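Local structure of branched-chain amino acid aminotransferase (Thermoproteus uzoniensis, 5CE8) at residues 165-168 with 169-172; 64-67 with 68-71; 289-293 with 294-298; 225-228 with 229-233; 136-139 with 140-144. The protein is a pyridoxal-phosphate-dependent transaminase specific for L-amino acids and R-amines, probably passing amino groups between leucine, isoleucine or valine and 2-oxoglutarate. All coordinates share one frame; numbering follows the deposited sequence.

Contact 1. Residues 165-168 with 169-172; sequences GIYL and NSIM. With PLP (pyridoxal-5'-phosphate), chain D.
The amide of I171 donates to Y167 O over 2.7 Å at an N-H...O angle of 156°, the shortest sound polar bond in this stretch early in helix 167-179. I171 also covers that carbonyl with its own side chain, CG1 lying 3.3 Å from Y167 O. One residue on, M172 N bonds to L168 O at 2.8 Å and almost straight, 173°. M172 repeats the pattern: CG stays beside the backbone N (chi1 -66°) and lies 3.2 Å from L168 O. Its chain then bends at both following torsions, so that CE ends 3.9 Å from L168 CD1, the two side chains running alongside each other in the same direction. From the 3-10 segment before the helix, I166 O receives N169 N by a longer bond, with the amide well above the carbonyl plane.

The polar ends lead elsewhere. S170 OG lies oblique to the Y167 ring, 3.5 Å from CD2, and is bonded to S198 O. The side-chain amide of N169 bonds through ND2 to R150 O and to M156 O of the second subunit, and through OD1 to V152 N. Y167 OH and PLP O3 form a hydrogen bond whose modelled length is doubtfully short, O3 lying at the ring edge near its plane. Backbone bonds thus hold the main chain at Y167 while F43 packs edge-to-face with its ring, an arrangement consistent with keeping its OH at PLP O3.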
loop_
_atom_site.group_PDB
_atom_site.type_symbol
_atom_site.label_atom_id
_atom_site.label_comp_id
_atom_site.label_asym_id
_atom_site.label_seq_id
_atom_site.Cartn_x
_atom_site.Cartn_y
_atom_site.Cartn_z
ATOM N N GLY A 165 19.966 -12.002 7.258
ATOM C CA GLY A 165 19.799 -10.607 6.922
ATOM C C GLY A 165 18.448 -10.018 7.288
ATOM O O GLY A 165 18.399 -8.937 7.746
ATOM N N ILE A 166 17.389 -10.831 7.225
ATOM C CA ILE A 166 15.989 -10.426 7.706
ATOM C C ILE A 166 15.956 -9.949 9.144
ATOM O O ILE A 166 15.137 -9.091 9.461
ATOM C CB ILE A 166 14.975 -11.578 7.636
ATOM C CG1 ILE A 166 14.857 -12.079 6.224
ATOM C CG2 ILE A 166 13.582 -11.244 8.156
ATOM C CD1 ILE A 166 14.146 -13.353 6.161
ATOM N N TYR A 167 16.787 -10.502 10.028
ATOM C CA TYR A 167 16.674 -10.237 11.516
ATOM C C TYR A 167 17.131 -8.802 12.036
ATOM O O TYR A 167 16.967 -8.470 13.234
ATOM C CB TYR A 167 17.210 -11.460 12.323
ATOM C CG TYR A 167 16.266 -12.578 12.125
ATOM C CD1 TYR A 167 16.275 -13.227 10.949
ATOM C CD2 TYR A 167 15.273 -12.887 13.045
ATOM C CE1 TYR A 167 15.302 -14.080 10.602
ATOM C CE2 TYR A 167 14.315 -13.888 12.734
ATOM C CZ TYR A 167 14.363 -14.456 11.467
ATOM O OH TYR A 167 13.535 -15.448 10.990
ATOM N N LEU A 168 17.674 -7.964 11.152
ATOM C CA LEU A 168 17.867 -6.581 11.434
ATOM C C LEU A 168 16.523 -5.863 11.778
ATOM O O LEU A 168 16.381 -5.107 12.797
ATOM C CB LEU A 168 18.647 -5.899 10.275
ATOM C CG LEU A 168 18.715 -4.324 10.374
ATOM C CD1 LEU A 168 19.609 -4.007 11.552
ATOM C CD2 LEU A 168 19.338 -3.525 9.259
ATOM N N ASN A 169 15.522 -6.232 11.018
ATOM C CA ASN A 169 14.094 -5.850 11.307
ATOM C C ASN A 169 13.587 -6.342 12.688
ATOM O O ASN A 169 12.988 -5.522 13.516
ATOM C CB ASN A 169 13.265 -6.379 10.111
ATOM C CG ASN A 169 11.746 -6.207 10.283
ATOM O OD1 ASN A 169 10.983 -7.188 10.402
ATOM N ND2 ASN A 169 11.324 -5.017 10.121
ATOM N N SER A 170 13.866 -7.649 12.979
ATOM C CA SER A 170 13.561 -8.231 14.273
ATOM C C SER A 170 14.346 -7.544 15.404
ATOM O O SER A 170 13.761 -7.319 16.459
ATOM C CB SER A 170 13.765 -9.761 14.336
ATOM O OG SER A 170 12.782 -10.410 13.546
ATOM N N ILE A 171 15.633 -7.190 15.196
ATOM C CA ILE A 171 16.370 -6.463 16.197
ATOM C C ILE A 171 15.782 -5.065 16.412
ATOM O O ILE A 171 15.569 -4.615 17.535
ATOM C CB ILE A 171 17.846 -6.340 15.851
ATOM C CG1 ILE A 171 18.533 -7.679 16.011
ATOM C CG2 ILE A 171 18.513 -5.326 16.742
ATOM C CD1 ILE A 171 19.887 -7.736 15.470
ATOM N N MET A 172 15.522 -4.357 15.330
ATOM C CA MET A 172 14.811 -3.061 15.445
ATOM C C MET A 172 13.604 -3.220 16.361
ATOM O O MET A 172 13.453 -2.488 17.348
ATOM C CB MET A 172 14.312 -2.511 14.090
ATOM C CG MET A 172 15.308 -2.104 13.069
ATOM S SD MET A 172 16.534 -0.885 13.504
ATOM C CE MET A 172 17.766 -1.944 14.283
HETATM N N1 PLP D . 9.205 -16.216 14.213
HETATM C C2 PLP D . 10.323 -15.853 13.591
HETATM C C2A PLP D . 10.428 -14.519 12.915
HETATM C C3 PLP D . 11.509 -16.696 13.633
HETATM O O3 PLP D . 12.698 -16.254 13.058
HETATM C C4 PLP D . 11.415 -18.002 14.341
HETATM C C4A PLP D . 12.574 -18.974 14.434
HETATM C C5 PLP D . 10.095 -18.303 14.964
HETATM C C6 PLP D . 9.054 -17.341 14.846
HETATM C C5A PLP D . 9.794 -19.525 15.784
HETATM O O4P PLP D . 10.058 -20.696 15.097
HETATM P P PLP D . 10.322 -22.015 15.919
HETATM O O1P PLP D . 11.536 -21.805 16.887
HETATM O O2P PLP D . 9.036 -22.410 16.507
HETATM O O3P PLP D . 10.808 -23.070 14.964
#

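Contact 2. Residues 64-67 with 68-71; sequences MERL and LRSA. With PLP (pyridoxal-5'-phosphate), chain D.
Different first torsions send R66 and R69 different ways although they share one helical turn. R66 CG stands anti to its amide N (chi1 -176°), and a bend at chi3 delivers the guanidinium to the cofactor. R69 CG instead lies beside its own N, and a chi3 of -64° folds the chain back along the helix. The R69 guanidinium thereby sets one face over R66 CA, near the rim, with NH2 3.6 Å from R66 CB. The two side chains cross at about a right angle, their guanidinium planes 67° apart.

At its far end R66 meets a single phosphate oxygen with both terminal nitrogens: NH2 to PLP O3P is 2.8 Å, and NH1 to PLP O3P is a weak 3.1 Å bond. The phosphorus lies at the guanidinium edge, in its plane. E44 pairs with R66 NE and E221 O accepts from NH1, which, with the phosphate, probably fixes the rotation of the guanidinium. Along the backbone, S70 N bonds to R66 O at 2.8 Å and A71 N to L67 O at 2.9 Å, in regular helical register; S70 OG turns to K162 N. Helix 60-74 thus contributes the arginine of the PLP phosphate site in this class IV aminotransferase.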
loop_
_atom_site.group_PDB
_atom_site.type_symbol
_atom_site.label_atom_id
_atom_site.label_comp_id
_atom_site.label_asym_id
_atom_site.label_seq_id
_atom_site.Cartn_x
_atom_site.Cartn_y
_atom_site.Cartn_z
ATOM N N MET A 64 16.351 -29.343 10.753
ATOM C CA MET A 64 17.261 -29.461 9.666
ATOM C C MET A 64 16.608 -29.467 8.292
ATOM O O MET A 64 17.167 -28.877 7.356
ATOM C CB MET A 64 18.178 -30.628 9.841
ATOM C CG MET A 64 19.100 -30.472 11.133
ATOM S SD MET A 64 19.942 -28.882 11.139
ATOM C CE MET A 64 20.999 -29.141 12.557
ATOM N N GLU A 65 15.460 -30.097 8.122
ATOM C CA GLU A 65 14.752 -29.976 6.833
ATOM C C GLU A 65 14.452 -28.511 6.519
ATOM O O GLU A 65 14.580 -28.069 5.404
ATOM C CB GLU A 65 13.535 -30.892 6.843
ATOM C CG GLU A 65 14.010 -32.364 6.759
ATOM C CD GLU A 65 12.918 -33.402 6.532
ATOM O OE1 GLU A 65 11.714 -33.014 6.517
ATOM O OE2 GLU A 65 13.267 -34.631 6.332
ATOM N N ARG A 66 14.047 -27.750 7.541
ATOM C CA ARG A 66 13.678 -26.361 7.348
ATOM C C ARG A 66 14.924 -25.485 7.042
ATOM O O ARG A 66 14.803 -24.578 6.214
ATOM C CB ARG A 66 12.882 -25.751 8.557
ATOM C CG ARG A 66 12.454 -24.376 8.283
ATOM C CD ARG A 66 11.643 -23.746 9.399
ATOM N NE ARG A 66 12.414 -23.538 10.613
ATOM C CZ ARG A 66 11.882 -23.164 11.796
ATOM N NH1 ARG A 66 10.589 -22.943 11.907
ATOM N NH2 ARG A 66 12.658 -22.968 12.867
ATOM N N LEU A 67 16.080 -25.768 7.666
ATOM C CA LEU A 67 17.354 -25.077 7.268
ATOM C C LEU A 67 17.589 -25.118 5.746
ATOM O O LEU A 67 18.002 -24.104 5.108
ATOM C CB LEU A 67 18.591 -25.721 7.960
ATOM C CG LEU A 67 19.917 -24.923 8.013
ATOM C CD1 LEU A 67 19.903 -23.783 9.075
ATOM C CD2 LEU A 67 21.127 -25.767 8.207
ATOM N N LEU A 68 17.550 -26.340 5.246
ATOM C CA LEU A 68 17.660 -26.653 3.833
ATOM C C LEU A 68 16.586 -25.930 2.951
ATOM O O LEU A 68 16.929 -25.471 1.849
ATOM C CB LEU A 68 17.543 -28.163 3.641
ATOM C CG LEU A 68 18.846 -28.961 3.553
ATOM C CD1 LEU A 68 19.897 -28.345 4.420
ATOM C CD2 LEU A 68 18.621 -30.417 3.866
ATOM N N ARG A 69 15.301 -25.866 3.407
ATOM C CA ARG A 69 14.253 -25.133 2.655
ATOM C C ARG A 69 14.653 -23.674 2.704
ATOM O O ARG A 69 14.598 -23.017 1.681
ATOM C CB ARG A 69 12.846 -25.324 3.190
ATOM C CG ARG A 69 12.322 -26.745 2.915
ATOM C CD ARG A 69 10.766 -26.782 2.944
ATOM N NE ARG A 69 10.362 -26.438 4.290
ATOM C CZ ARG A 69 10.457 -27.244 5.335
ATOM N NH1 ARG A 69 10.926 -28.499 5.260
ATOM N NH2 ARG A 69 10.105 -26.783 6.482
ATOM N N SER A 70 15.088 -23.169 3.866
ATOM C CA SER A 70 15.562 -21.746 3.997
ATOM C C SER A 70 16.624 -21.416 3.020
ATOM O O SER A 70 16.532 -20.388 2.351
ATOM C CB SER A 70 15.991 -21.413 5.396
ATOM O OG SER A 70 14.795 -21.183 6.207
ATOM N N ALA A 71 17.594 -22.312 2.849
ATOM C CA ALA A 71 18.666 -22.092 1.869
ATOM C C ALA A 71 18.158 -22.064 0.395
ATOM O O ALA A 71 18.541 -21.232 -0.422
ATOM C CB ALA A 71 19.766 -23.205 1.989
HETATM N N1 PLP D . 9.205 -16.216 14.213
HETATM C C2 PLP D . 10.323 -15.853 13.591
HETATM C C2A PLP D . 10.428 -14.519 12.915
HETATM C C3 PLP D . 11.509 -16.696 13.633
HETATM O O3 PLP D . 12.698 -16.254 13.058
HETATM C C4 PLP D . 11.415 -18.002 14.341
HETATM C C4A PLP D . 12.574 -18.974 14.434
HETATM C C5 PLP D . 10.095 -18.303 14.964
HETATM C C6 PLP D . 9.054 -17.341 14.846
HETATM C C5A PLP D . 9.794 -19.525 15.784
HETATM O O4P PLP D . 10.058 -20.696 15.097
HETATM P P PLP D . 10.322 -22.015 15.919
HETATM O O1P PLP D . 11.536 -21.805 16.887
HETATM O O2P PLP D . 9.036 -22.410 16.507
HETATM O O3P PLP D . 10.808 -23.070 14.964
#

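Contact 3. Residues 289-293 with 294-298; sequences RRIVL and GKEEK
R290 and E296 face each other across the end of a helix, and their conformations decide how. R290 leaves with CG beside its backbone N, runs extended through chi2, then turns at chi3 (47°), bringing the guanidinium over the chain that has just left the helix. E296 bends at chi2 (-68°), which swings its carboxylate toward R290. The salt bridge joins R290 NE to E296 OE2 at 3.1 Å: it is nearly straight at nitrogen and lies in the guanidinium plane, but approaches the oxygen from its anti side and well out of the carboxylate plane. The two flat groups stand 79° apart, so this is a single-nitrogen contact and not a paired, coplanar one.

K295 passes across R290 at about a right angle, its CB over one guanidinium face near the rim, 3.8 Å from NH2. Farther along, K295 runs beside L293, with NZ 4.0 Å from L293 CD1. The methylenes of E296 serve the apolar side, CG lying 3.7 Å from I291 CG1.

G294, with positive phi, makes the turn a Schellman motif: K295 N reaches back to R290 O at 2.9 Å, and G294 N to I291 O at 3.2 Å. N51 ND2 binds L293 O. The motif ends helix 279-292, whose I291 and V292 pack on F58 of strand 55-58, and starts the chain toward strand 303-305.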
loop_
_atom_site.group_PDB
_atom_site.type_symbol
_atom_site.label_atom_id
_atom_site.label_comp_id
_atom_site.label_asym_id
_atom_site.label_seq_id
_atom_site.Cartn_x
_atom_site.Cartn_y
_atom_site.Cartn_z
ATOM N N ARG A 289 5.276 -29.053 27.596
ATOM C CA ARG A 289 6.304 -29.461 28.589
ATOM C C ARG A 289 6.428 -30.992 28.717
ATOM O O ARG A 289 7.536 -31.542 28.742
ATOM C CB ARG A 289 6.127 -28.769 29.972
ATOM N N ARG A 290 5.288 -31.669 28.760
ATOM C CA ARG A 290 5.213 -33.104 28.861
ATOM C C ARG A 290 5.669 -33.728 27.572
ATOM O O ARG A 290 6.277 -34.783 27.582
ATOM C CB ARG A 290 3.780 -33.571 29.191
ATOM C CG ARG A 290 3.232 -33.200 30.570
ATOM C CD ARG A 290 1.792 -33.646 30.799
ATOM N NE ARG A 290 1.680 -35.047 30.374
ATOM C CZ ARG A 290 2.048 -36.117 31.101
ATOM N NH1 ARG A 290 2.556 -36.005 32.324
ATOM N NH2 ARG A 290 1.880 -37.337 30.600
ATOM N N ILE A 291 5.372 -33.094 26.451
ATOM C CA ILE A 291 5.878 -33.637 25.177
ATOM C C ILE A 291 7.401 -33.602 25.107
ATOM O O ILE A 291 8.049 -34.599 24.714
ATOM C CB ILE A 291 5.265 -32.922 23.990
ATOM C CG1 ILE A 291 3.786 -33.332 23.839
ATOM C CG2 ILE A 291 6.123 -33.024 22.721
ATOM C CD1 ILE A 291 2.958 -32.360 22.972
ATOM N N VAL A 292 7.979 -32.467 25.415
ATOM C CA VAL A 292 9.421 -32.328 25.243
ATOM C C VAL A 292 10.241 -33.181 26.306
ATOM O O VAL A 292 11.438 -33.534 26.090
ATOM C CB VAL A 292 9.809 -30.840 25.190
ATOM C CG1 VAL A 292 9.056 -30.138 24.012
ATOM C CG2 VAL A 292 9.630 -30.129 26.502
ATOM N N LEU A 293 9.613 -33.516 27.437
ATOM C CA LEU A 293 10.247 -34.385 28.424
ATOM C C LEU A 293 10.072 -35.876 28.180
ATOM O O LEU A 293 10.571 -36.667 28.948
ATOM C CB LEU A 293 9.773 -34.033 29.820
ATOM C CG LEU A 293 10.111 -32.600 30.181
ATOM C CD1 LEU A 293 9.408 -32.283 31.507
ATOM C CD2 LEU A 293 11.636 -32.314 30.265
ATOM N N GLY A 294 9.418 -36.259 27.083
ATOM C CA GLY A 294 9.164 -37.654 26.767
ATOM C C GLY A 294 7.984 -38.313 27.504
ATOM O O GLY A 294 7.887 -39.535 27.497
ATOM N N LYS A 295 7.108 -37.533 28.129
ATOM C CA LYS A 295 5.944 -38.057 28.854
ATOM C C LYS A 295 4.647 -38.208 27.972
ATOM O O LYS A 295 3.590 -38.582 28.482
ATOM C CB LYS A 295 5.651 -37.134 30.011
ATOM C CG LYS A 295 6.881 -36.760 30.841
ATOM C CD LYS A 295 6.474 -36.044 32.117
ATOM C CE LYS A 295 7.607 -36.100 33.126
ATOM N NZ LYS A 295 7.646 -34.864 33.968
ATOM N N GLU A 296 4.741 -37.973 26.661
ATOM C CA GLU A 296 3.603 -38.193 25.713
ATOM C C GLU A 296 4.031 -39.185 24.665
ATOM O O GLU A 296 4.815 -38.865 23.768
ATOM C CB GLU A 296 3.097 -36.875 25.109
ATOM C CG GLU A 296 2.398 -35.945 26.124
ATOM C CD GLU A 296 1.047 -36.463 26.652
ATOM O OE1 GLU A 296 0.515 -37.437 26.072
ATOM O OE2 GLU A 296 0.513 -35.937 27.661
ATOM N N GLU A 297 3.532 -40.433 24.788
ATOM C CA GLU A 297 4.075 -41.545 24.008
ATOM C C GLU A 297 3.835 -41.361 22.554
ATOM O O GLU A 297 4.680 -41.756 21.783
ATOM C CB GLU A 297 3.538 -42.967 24.415
ATOM C CG GLU A 297 3.873 -44.071 23.325
ATOM C CD GLU A 297 3.673 -45.539 23.805
ATOM O OE1 GLU A 297 3.256 -45.658 24.961
ATOM O OE2 GLU A 297 4.046 -46.519 23.069
ATOM N N LYS A 298 2.736 -40.702 22.171
ATOM C CA LYS A 298 2.442 -40.496 20.720
ATOM C C LYS A 298 3.552 -39.626 20.106
ATOM O O LYS A 298 3.745 -39.656 18.882
ATOM C CB LYS A 298 1.106 -39.738 20.460
#

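Contact 4. Residues 225-228 with 229-233; sequences RETV and ISIAG
R225 and I229, four residues apart, lie side by side and point the same way. R225 is stretched out from CG to NE, with CG anti to the backbone N (chi1 172°), and its guanidinium offers one face to the end of I229. I229 CD1 sits 3.7 Å above that plane, displaced toward the rim, and 3.8 Å from R225 NH1. The contact is apolar carbon against a flat cation; the charge itself is met at R225 NH2 by E241 and P213 O. I229 CG1 also packs 3.4 Å from R225 O, the carbonyl that receives the amide of I229.

A second, fully buried pair is set differently. T227 and I231 cross obliquely, T227 CG2 touching I231 CD1 at 4.0 Å. T227 directs this methyl to the isoleucine because CG2 takes the position anti to N, while OG1 turns back beside N (chi1 -54°) to reach I223 O and R59.

On another side, E226 and S230 meet through solvent. One water donates a hydrogen bond to E226 OE2 and is 2.9 Å from S230 OG; a second donates to E226 O at 2.7 Å and has a longer bond to the same hydroxyl. R59 pairs with E226 OE2 as well. Backbone bonds such as I231 N to T227 O, 2.7 Å, run through the whole turn.

Helix 223-235 connects the parallel strands 209-212 and 239-241 as a beta-alpha-beta crossover. V228 packs on F203 of strand 201-206 and I284 of helix 279-292, whose T287 also touches I231.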
loop_
_atom_site.group_PDB
_atom_site.type_symbol
_atom_site.label_atom_id
_atom_site.label_comp_id
_atom_site.label_asym_id
_atom_site.label_seq_id
_atom_site.Cartn_x
_atom_site.Cartn_y
_atom_site.Cartn_z
ATOM N N ARG A 225 4.968 -23.476 16.594
ATOM C CA ARG A 225 3.615 -23.162 16.034
ATOM C C ARG A 225 2.948 -24.427 15.535
ATOM O O ARG A 225 1.776 -24.699 15.900
ATOM C CB ARG A 225 3.732 -22.068 14.999
ATOM C CG ARG A 225 2.443 -21.773 14.189
ATOM C CD ARG A 225 2.787 -20.866 13.070
ATOM N NE ARG A 225 1.586 -20.399 12.359
ATOM C CZ ARG A 225 0.969 -21.042 11.393
ATOM N NH1 ARG A 225 1.404 -22.227 10.934
ATOM N NH2 ARG A 225 -0.144 -20.510 10.931
ATOM N N GLU A 226 3.694 -25.227 14.744
ATOM C CA GLU A 226 3.187 -26.415 14.209
ATOM C C GLU A 226 2.857 -27.391 15.351
ATOM O O GLU A 226 1.751 -27.997 15.398
ATOM C CB GLU A 226 4.171 -27.041 13.235
ATOM C CG GLU A 226 3.604 -28.174 12.379
ATOM C CD GLU A 226 4.648 -28.832 11.504
ATOM O OE1 GLU A 226 5.346 -28.112 10.702
ATOM O OE2 GLU A 226 4.759 -30.056 11.579
ATOM N N THR A 227 3.761 -27.536 16.306
ATOM C CA THR A 227 3.421 -28.370 17.497
ATOM C C THR A 227 2.114 -27.943 18.188
ATOM O O THR A 227 1.267 -28.817 18.543
ATOM C CB THR A 227 4.651 -28.384 18.454
ATOM O OG1 THR A 227 5.775 -28.826 17.660
ATOM C CG2 THR A 227 4.459 -29.222 19.570
ATOM N N VAL A 228 2.011 -26.648 18.472
ATOM C CA VAL A 228 0.818 -26.084 19.094
ATOM C C VAL A 228 -0.444 -26.471 18.273
ATOM O O VAL A 228 -1.518 -26.836 18.857
ATOM C CB VAL A 228 0.943 -24.593 19.290
ATOM C CG1 VAL A 228 -0.399 -23.895 19.580
ATOM C CG2 VAL A 228 1.923 -24.289 20.470
ATOM N N ILE A 229 -0.302 -26.452 16.944
ATOM C CA ILE A 229 -1.470 -26.747 16.109
ATOM C C ILE A 229 -1.807 -28.264 16.352
ATOM O O ILE A 229 -2.934 -28.575 16.586
ATOM C CB ILE A 229 -1.271 -26.288 14.635
ATOM C CG1 ILE A 229 -1.387 -24.804 14.531
ATOM C CG2 ILE A 229 -2.229 -26.992 13.715
ATOM C CD1 ILE A 229 -0.745 -24.196 13.294
ATOM N N SER A 230 -0.830 -29.184 16.358
ATOM C CA SER A 230 -1.087 -30.622 16.691
ATOM C C SER A 230 -1.672 -30.796 18.066
ATOM O O SER A 230 -2.605 -31.595 18.301
ATOM C CB SER A 230 0.242 -31.326 16.639
ATOM O OG SER A 230 0.696 -31.266 15.271
ATOM N N ILE A 231 -1.135 -30.051 19.027
ATOM C CA ILE A 231 -1.640 -30.181 20.417
ATOM C C ILE A 231 -3.095 -29.720 20.401
ATOM O O ILE A 231 -3.954 -30.395 20.995
ATOM C CB ILE A 231 -0.826 -29.307 21.386
ATOM C CG1 ILE A 231 0.533 -29.993 21.706
ATOM C CG2 ILE A 231 -1.568 -29.028 22.655
ATOM C CD1 ILE A 231 1.512 -28.980 22.248
ATOM N N ALA A 232 -3.387 -28.595 19.789
ATOM C CA ALA A 232 -4.842 -28.168 19.773
ATOM C C ALA A 232 -5.782 -29.254 19.255
ATOM O O ALA A 232 -6.893 -29.396 19.729
ATOM C CB ALA A 232 -5.071 -26.915 18.994
ATOM N N GLY A 233 -5.370 -29.979 18.220
ATOM C CA GLY A 233 -6.187 -31.063 17.677
ATOM C C GLY A 233 -6.358 -32.196 18.693
ATOM O O GLY A 233 -7.474 -32.687 18.988
HETATM O O HOH W 1 3.437 -30.924 14.240
HETATM O O HOH W 2 0.550 -28.794 13.120
#

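Contact 5. Residues 136-139 with 140-144; sequences YLKV and EGVRA
A type I beta turn from K138 to G141 leads into strand 142-146. Its closing bond, G141 N to K138 O, is weak at 3.3 Å though well directed, with an N-H...O angle of 159°. Side-chain packing adds to this weak bond. E140 holds CG between its backbone N and carbonyl carbon (chi1 72°), the crowded position, and then bends at chi2. This lays the carboxylate against the lysine stem: OE2 is 3.2 Å from K138 CB and 3.3 Å from K138 CD. E140 OE1 meanwhile lies 3.5 Å from V139 CG1. On the buried side V142 CG1 fits against the residues leading into the turn, 3.7 Å from L137 CB and 3.8 Å from K138 N, while L137 and V142 both rest on T265 of strand 265-270.

K138 extends over G141 to bring NZ 4.0 Å from R143 NE, oblique to the guanidinium. D183 probably makes this closeness tolerable: its OD2 pairs with K138 NZ and accepts from the backbone N of R143, and R143 NH2 is taken by G181 O. The lysine ammonium therefore belongs to D183, whose negative charge probably offsets the neighbouring arginine, whereas E140 touches only the lysine's carbon chain, its OE2 remaining 5.6 Å from NZ.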
loop_
_atom_site.group_PDB
_atom_site.type_symbol
_atom_site.label_atom_id
_atom_site.label_comp_id
_atom_site.label_asym_id
_atom_site.label_seq_id
_atom_site.Cartn_x
_atom_site.Cartn_y
_atom_site.Cartn_z
ATOM N N TYR A 136 13.946 -17.900 27.821
ATOM C CA TYR A 136 14.054 -16.638 26.974
ATOM C C TYR A 136 13.095 -15.495 27.391
ATOM O O TYR A 136 13.406 -14.300 27.232
ATOM C CB TYR A 136 13.788 -16.931 25.468
ATOM C CG TYR A 136 14.140 -15.800 24.482
ATOM C CD1 TYR A 136 15.388 -15.177 24.540
ATOM C CD2 TYR A 136 13.257 -15.400 23.460
ATOM C CE1 TYR A 136 15.772 -14.187 23.638
ATOM C CE2 TYR A 136 13.614 -14.359 22.549
ATOM C CZ TYR A 136 14.882 -13.779 22.634
ATOM O OH TYR A 136 15.310 -12.789 21.772
ATOM N N LEU A 137 11.909 -15.877 27.863
ATOM C CA LEU A 137 10.933 -14.938 28.370
ATOM C C LEU A 137 10.411 -15.431 29.688
ATOM O O LEU A 137 10.290 -16.643 29.876
ATOM C CB LEU A 137 9.781 -14.818 27.377
ATOM C CG LEU A 137 10.072 -14.334 25.960
ATOM C CD1 LEU A 137 8.824 -14.343 25.053
ATOM C CD2 LEU A 137 10.752 -12.956 25.980
ATOM N N LYS A 138 10.010 -14.481 30.547
ATOM C CA LYS A 138 9.362 -14.769 31.853
ATOM C C LYS A 138 8.284 -15.881 31.742
ATOM O O LYS A 138 7.412 -15.801 30.894
ATOM C CB LYS A 138 8.708 -13.520 32.487
ATOM C CG LYS A 138 9.336 -12.114 32.404
ATOM C CD LYS A 138 8.455 -11.114 33.228
ATOM C CE LYS A 138 8.777 -9.605 33.055
ATOM N NZ LYS A 138 7.720 -8.577 32.683
ATOM N N VAL A 139 8.344 -16.919 32.582
ATOM C CA VAL A 139 7.389 -18.070 32.448
ATOM C C VAL A 139 5.957 -17.640 32.785
ATOM O O VAL A 139 4.928 -18.041 32.118
ATOM C CB VAL A 139 7.815 -19.320 33.287
ATOM C CG1 VAL A 139 8.021 -18.992 34.790
ATOM C CG2 VAL A 139 6.784 -20.445 33.113
ATOM N N GLU A 140 5.879 -16.799 33.800
ATOM C CA GLU A 140 4.581 -16.278 34.265
ATOM C C GLU A 140 3.901 -15.289 33.338
ATOM O O GLU A 140 2.785 -14.922 33.627
ATOM C CB GLU A 140 4.653 -15.687 35.694
ATOM C CG GLU A 140 5.381 -14.369 35.842
ATOM C CD GLU A 140 6.861 -14.493 35.585
ATOM O OE1 GLU A 140 7.368 -15.649 35.565
ATOM O OE2 GLU A 140 7.507 -13.435 35.418
ATOM N N GLY A 141 4.556 -14.857 32.251
ATOM C CA GLY A 141 3.973 -13.917 31.295
ATOM C C GLY A 141 4.782 -12.649 31.072
ATOM O O GLY A 141 5.475 -12.172 31.930
ATOM N N VAL A 142 4.676 -12.108 29.918
ATOM C CA VAL A 142 5.435 -10.936 29.510
ATOM C C VAL A 142 4.511 -9.805 29.042
ATOM O O VAL A 142 3.387 -10.029 28.784
ATOM C CB VAL A 142 6.339 -11.295 28.348
ATOM C CG1 VAL A 142 7.478 -12.279 28.772
ATOM C CG2 VAL A 142 5.572 -11.804 27.193
ATOM N N ARG A 143 5.008 -8.579 29.036
ATOM C CA ARG A 143 4.243 -7.395 28.650
ATOM C C ARG A 143 4.788 -7.125 27.279
ATOM O O ARG A 143 6.025 -7.133 27.081
ATOM C CB ARG A 143 4.513 -6.267 29.647
ATOM C CG ARG A 143 4.110 -6.612 31.085
ATOM C CD ARG A 143 4.205 -5.470 32.039
ATOM N NE ARG A 143 5.602 -5.229 32.319
ATOM C CZ ARG A 143 6.408 -4.339 31.710
ATOM N NH1 ARG A 143 5.988 -3.490 30.776
ATOM N NH2 ARG A 143 7.679 -4.327 32.058
ATOM N N ALA A 144 3.881 -6.906 26.345
ATOM C CA ALA A 144 4.237 -6.641 24.988
ATOM C C ALA A 144 3.745 -5.292 24.447
ATOM O O ALA A 144 2.800 -4.701 24.971
ATOM C CB ALA A 144 3.759 -7.819 24.149
#

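From the N terminus the contacts come in the order 2, 5, 1, 4, 3, strictly in series: none nests within or crosses another. Contacts 2 and 4 lie inside single helices and contact 1 runs from a short 3-10 segment into helix 167-179; none of the three closes a loop. Contact 5 closes the turn that enters strand 142-146, and contact 3 the turn that ends helix 279-292. Contacts 1 and 2, nearest atoms about 8 Å apart, meet the same PLP at its ring oxygen O3 and its phosphate. Contacts 5 and 1 follow one another along the strand 142-146 and helix 167-179 unit. Contacts 4 and 3 pack directly, I231 CG1 lying 3.6 Å from I291 CD1, which joins helices 223-235 and 279-292.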